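Local coordinates for aldehyde dehydrogenase (Bartonella henselae, PDB 3I44), which probably oxidises aldehydes to the corresponding carboxylic acids with NAD(P)+ as electron acceptor, at residues T191-M205 and G219-G232. The protein carries 1 engineered substitution. Numbering follows the deposited sequence.
Sequences TMVLKPSEIAPLSAM and GVFNLINGDGANVG. With NA (sodium ion), chain B.
Lys-195 reaches past the end of its strand to the loop after strand 221-223, its NZ donating to Gly-226 O at 3.0 Å. The same NZ gives a 2.7 Å bond to Pro-196 O and meets both carbonyls from above their planes. Bends at chi3 (82°) and chi4 (63°) fold the amine back onto these oxygens, while CD rests on Val-231 CG1. Glu-198 OE1 adds a long salt bridge to NZ, and its carboxylate lies obliquely across CB of Asp-227, whose OD1 caps helix 228-237 through Asn-230 N. One water ties Pro-196 O to Asn-225 ND2 and Gly-226 N. ND2 of Asn-225 touches two prolines, 3.3 Å from Pro-196 CG and 3.4 Å from Pro-201 CB, while OD1 turns towards Met-205 SD.

Strands 191-195 and 221-223 run parallel, joined through helix 202-213 in a beta-alpha-beta unit of the Rossmann-like domain; Leu-194 bonds through N to Asn-222 O and through O to Ile-224 N. On one face, Leu-194 CD2 meets the Phe-221 ring in plane at its edge, 3.8 Å from CZ; Met-192 SD also lies at the edge, a Met-aromatic contact. Leu-223 CD1 presses on Ala-204 CB (3.8 Å), packing the helix onto this face. On the other face, Val-193 CG1 touches Ile-224 CG1 and Asn-222 uses its amide: ND2 donates to Met-192 O at 3.1 Å, nearly straight (164°), and to Gly-219 O, while OD1 accepts from Asn-31 N. Ile-199 offers its carbonyl O to a sodium ion also bound by the carbonyl oxygens of Ile-46 and Glu-112.

Two carbonyl oxygens, one from each loop, and the more distant carboxylate thus gather on one side of the Lys-195 amine, which ties together the loops at the carboxyl ends of the strands, where this family binds the dinucleotide.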
# COMPACT_ATOMS: atom_id res chain seq x y z
N THR A 191 -18.52 -2.17 4.69
CA THR A 191 -19.43 -3.09 3.98
C THR A 191 -18.65 -3.62 2.76
O THR A 191 -17.56 -3.11 2.40
CB THR A 191 -20.73 -2.38 3.57
OG1 THR A 191 -20.42 -1.34 2.66
CG2 THR A 191 -21.44 -1.74 4.82
N MET A 192 -19.16 -4.68 2.13
CA MET A 192 -18.29 -5.45 1.21
C MET A 192 -19.05 -6.23 0.15
O MET A 192 -20.19 -6.61 0.36
CB MET A 192 -17.41 -6.44 1.99
CG MET A 192 -18.19 -7.49 2.77
SD MET A 192 -17.42 -7.94 4.36
CE MET A 192 -17.78 -6.47 5.30
N VAL A 193 -18.37 -6.45 -0.97
CA VAL A 193 -18.80 -7.41 -1.97
C VAL A 193 -17.70 -8.45 -2.12
O VAL A 193 -16.54 -8.13 -2.42
CB VAL A 193 -19.10 -6.77 -3.34
CG1 VAL A 193 -19.55 -7.87 -4.36
CG2 VAL A 193 -20.20 -5.72 -3.17
N LEU A 194 -18.07 -9.70 -1.86
CA LEU A 194 -17.19 -10.86 -2.02
C LEU A 194 -17.50 -11.57 -3.34
O LEU A 194 -18.68 -11.86 -3.64
CB LEU A 194 -17.38 -11.83 -0.85
CG LEU A 194 -16.71 -13.22 -0.96
CD1 LEU A 194 -15.21 -13.10 -0.98
CD2 LEU A 194 -17.18 -14.17 0.14
N LYS A 195 -16.47 -11.82 -4.13
CA LYS A 195 -16.56 -12.75 -5.27
C LYS A 195 -15.67 -13.94 -4.98
O LYS A 195 -14.44 -13.83 -5.07
CB LYS A 195 -16.10 -12.08 -6.58
CG LYS A 195 -16.30 -13.00 -7.81
CD LYS A 195 -15.32 -12.73 -8.93
CE LYS A 195 -13.99 -13.43 -8.69
NZ LYS A 195 -14.12 -14.93 -8.66
N PRO A 196 -16.28 -15.10 -4.66
CA PRO A 196 -15.36 -16.21 -4.39
C PRO A 196 -14.89 -16.88 -5.67
O PRO A 196 -15.24 -16.42 -6.76
CB PRO A 196 -16.21 -17.17 -3.56
CG PRO A 196 -17.59 -16.89 -4.00
CD PRO A 196 -17.64 -15.43 -4.22
N SER A 197 -14.09 -17.94 -5.54
CA SER A 197 -13.59 -18.64 -6.71
C SER A 197 -14.71 -19.41 -7.38
O SER A 197 -15.49 -20.08 -6.73
CB SER A 197 -12.48 -19.58 -6.32
OG SER A 197 -12.15 -20.42 -7.42
N GLU A 198 -14.78 -19.30 -8.70
CA GLU A 198 -15.86 -19.92 -9.45
C GLU A 198 -15.66 -21.44 -9.54
O GLU A 198 -16.61 -22.17 -9.78
CB GLU A 198 -16.03 -19.28 -10.85
CG GLU A 198 -14.92 -19.59 -11.85
CD GLU A 198 -13.72 -18.66 -11.76
OE1 GLU A 198 -13.49 -17.98 -10.73
OE2 GLU A 198 -12.99 -18.63 -12.75
N ILE A 199 -14.44 -21.93 -9.29
CA ILE A 199 -14.25 -23.38 -9.23
C ILE A 199 -14.45 -23.98 -7.83
O ILE A 199 -14.48 -25.20 -7.72
CB ILE A 199 -12.93 -23.85 -9.87
CG1 ILE A 199 -11.74 -23.55 -9.02
CG2 ILE A 199 -12.73 -23.22 -11.33
CD1 ILE A 199 -10.43 -24.17 -9.57
N ALA A 200 -14.61 -23.15 -6.79
CA ALA A 200 -14.93 -23.65 -5.43
C ALA A 200 -15.75 -22.61 -4.64
O ALA A 200 -15.29 -22.10 -3.61
CB ALA A 200 -13.63 -23.98 -4.66
N PRO A 201 -16.95 -22.26 -5.15
CA PRO A 201 -17.73 -21.17 -4.58
C PRO A 201 -18.69 -21.60 -3.48
O PRO A 201 -19.23 -20.74 -2.75
CB PRO A 201 -18.57 -20.70 -5.77
CG PRO A 201 -18.88 -21.96 -6.45
CD PRO A 201 -17.62 -22.82 -6.33
N LEU A 202 -18.95 -22.89 -3.38
CA LEU A 202 -20.01 -23.37 -2.51
C LEU A 202 -19.72 -23.08 -1.02
O LEU A 202 -20.63 -22.73 -0.27
CB LEU A 202 -20.30 -24.85 -2.74
CG LEU A 202 -20.74 -25.29 -4.16
CD1 LEU A 202 -20.91 -26.80 -4.19
CD2 LEU A 202 -22.02 -24.59 -4.66
N SER A 203 -18.46 -23.17 -0.62
CA SER A 203 -18.11 -22.94 0.77
C SER A 203 -18.45 -21.50 1.15
O SER A 203 -19.01 -21.28 2.21
CB SER A 203 -16.65 -23.28 1.05
OG SER A 203 -15.76 -22.73 0.09
N ALA A 204 -18.12 -20.56 0.27
CA ALA A 204 -18.45 -19.13 0.42
C ALA A 204 -19.94 -18.89 0.46
O ALA A 204 -20.45 -18.07 1.22
CB ALA A 204 -17.79 -18.29 -0.70
N MET A 205 -20.67 -19.62 -0.37
CA MET A 205 -22.14 -19.48 -0.37
C MET A 205 -22.72 -19.96 0.96
O MET A 205 -23.64 -19.36 1.49
CB MET A 205 -22.75 -20.23 -1.56
CG MET A 205 -22.30 -19.57 -2.86
SD MET A 205 -22.91 -20.36 -4.34
CE MET A 205 -24.64 -19.85 -4.31
N GLY A 219 -27.20 -5.75 3.24
CA GLY A 219 -26.27 -4.98 2.41
C GLY A 219 -24.85 -4.88 2.98
O GLY A 219 -23.92 -4.44 2.26
N VAL A 220 -24.67 -5.26 4.24
CA VAL A 220 -23.33 -5.22 4.85
C VAL A 220 -22.41 -6.22 4.15
O VAL A 220 -21.26 -5.90 3.81
CB VAL A 220 -23.43 -5.49 6.36
CG1 VAL A 220 -22.05 -5.57 7.00
CG2 VAL A 220 -24.29 -4.36 7.02
N PHE A 221 -22.92 -7.42 3.92
CA PHE A 221 -22.18 -8.43 3.23
C PHE A 221 -22.95 -8.89 1.99
O PHE A 221 -24.11 -9.25 2.09
CB PHE A 221 -21.90 -9.62 4.16
CG PHE A 221 -21.32 -10.79 3.45
CD1 PHE A 221 -19.95 -10.88 3.21
CD2 PHE A 221 -22.16 -11.80 2.95
CE1 PHE A 221 -19.41 -11.95 2.51
CE2 PHE A 221 -21.65 -12.87 2.25
CZ PHE A 221 -20.27 -12.96 2.03
N ASN A 222 -22.27 -8.93 0.84
CA ASN A 222 -22.90 -9.34 -0.42
C ASN A 222 -21.99 -10.31 -1.16
O ASN A 222 -20.76 -10.14 -1.15
CB ASN A 222 -23.21 -8.12 -1.30
CG ASN A 222 -23.98 -7.06 -0.58
OD1 ASN A 222 -25.21 -7.09 -0.56
ND2 ASN A 222 -23.25 -6.13 0.09
N LEU A 223 -22.58 -11.33 -1.78
CA LEU A 223 -21.84 -12.34 -2.50
C LEU A 223 -22.38 -12.45 -3.93
O LEU A 223 -23.60 -12.65 -4.12
CB LEU A 223 -21.87 -13.71 -1.77
CG LEU A 223 -21.09 -14.87 -2.47
CD1 LEU A 223 -20.70 -15.98 -1.49
CD2 LEU A 223 -21.91 -15.50 -3.60
N ILE A 224 -21.50 -12.26 -4.90
CA ILE A 224 -21.80 -12.54 -6.29
C ILE A 224 -20.73 -13.50 -6.82
O ILE A 224 -19.56 -13.37 -6.47
CB ILE A 224 -21.85 -11.26 -7.19
CG1 ILE A 224 -20.51 -10.52 -7.16
CG2 ILE A 224 -23.02 -10.38 -6.76
CD1 ILE A 224 -20.43 -9.30 -8.06
N ASN A 225 -21.13 -14.49 -7.60
CA ASN A 225 -20.17 -15.37 -8.27
C ASN A 225 -19.78 -14.76 -9.60
O ASN A 225 -20.47 -13.87 -10.13
CB ASN A 225 -20.74 -16.78 -8.45
CG ASN A 225 -20.82 -17.54 -7.14
OD1 ASN A 225 -21.85 -18.11 -6.78
ND2 ASN A 225 -19.72 -17.52 -6.39
N GLY A 226 -18.64 -15.20 -10.13
CA GLY A 226 -18.16 -14.66 -11.38
C GLY A 226 -16.73 -15.04 -11.58
O GLY A 226 -16.15 -15.70 -10.70
N ASP A 227 -16.16 -14.62 -12.71
CA ASP A 227 -14.77 -14.95 -13.03
C ASP A 227 -13.86 -13.76 -12.83
O ASP A 227 -14.33 -12.67 -12.50
CB ASP A 227 -14.65 -15.57 -14.44
CG ASP A 227 -14.77 -14.56 -15.58
OD1 ASP A 227 -15.15 -13.38 -15.39
OD2 ASP A 227 -14.45 -14.99 -16.71
N GLY A 228 -12.57 -13.97 -13.02
CA GLY A 228 -11.60 -12.89 -12.85
C GLY A 228 -11.69 -11.85 -13.94
O GLY A 228 -11.69 -10.64 -13.67
N ALA A 229 -11.77 -12.32 -15.18
CA ALA A 229 -11.64 -11.44 -16.34
C ALA A 229 -12.80 -10.46 -16.44
O ALA A 229 -12.63 -9.34 -16.91
CB ALA A 229 -11.52 -12.27 -17.62
N ASN A 230 -13.97 -10.87 -15.99
CA ASN A 230 -15.11 -9.97 -16.02
C ASN A 230 -15.38 -9.37 -14.64
O ASN A 230 -15.01 -8.24 -14.42
CB ASN A 230 -16.35 -10.67 -16.58
CG ASN A 230 -17.52 -9.70 -16.81
OD1 ASN A 230 -17.33 -8.49 -17.01
ND2 ASN A 230 -18.73 -10.22 -16.76
N VAL A 231 -15.98 -10.11 -13.70
CA VAL A 231 -16.39 -9.52 -12.42
C VAL A 231 -15.23 -9.08 -11.53
O VAL A 231 -15.29 -8.01 -10.94
CB VAL A 231 -17.32 -10.46 -11.60
CG1 VAL A 231 -17.56 -9.90 -10.18
CG2 VAL A 231 -18.65 -10.66 -12.36
N GLY A 232 -14.17 -9.88 -11.45
CA GLY A 232 -13.01 -9.53 -10.61
C GLY A 232 -12.35 -8.23 -11.04
O GLY A 232 -12.10 -7.33 -10.22
NA NA B . -14.48 -27.48 -8.17
O HOH W 1 -17.55 -17.20 -8.23
O HOH W 2 -12.92 -27.92 -9.39
O HOH W 3 -15.15 -26.58 -10.58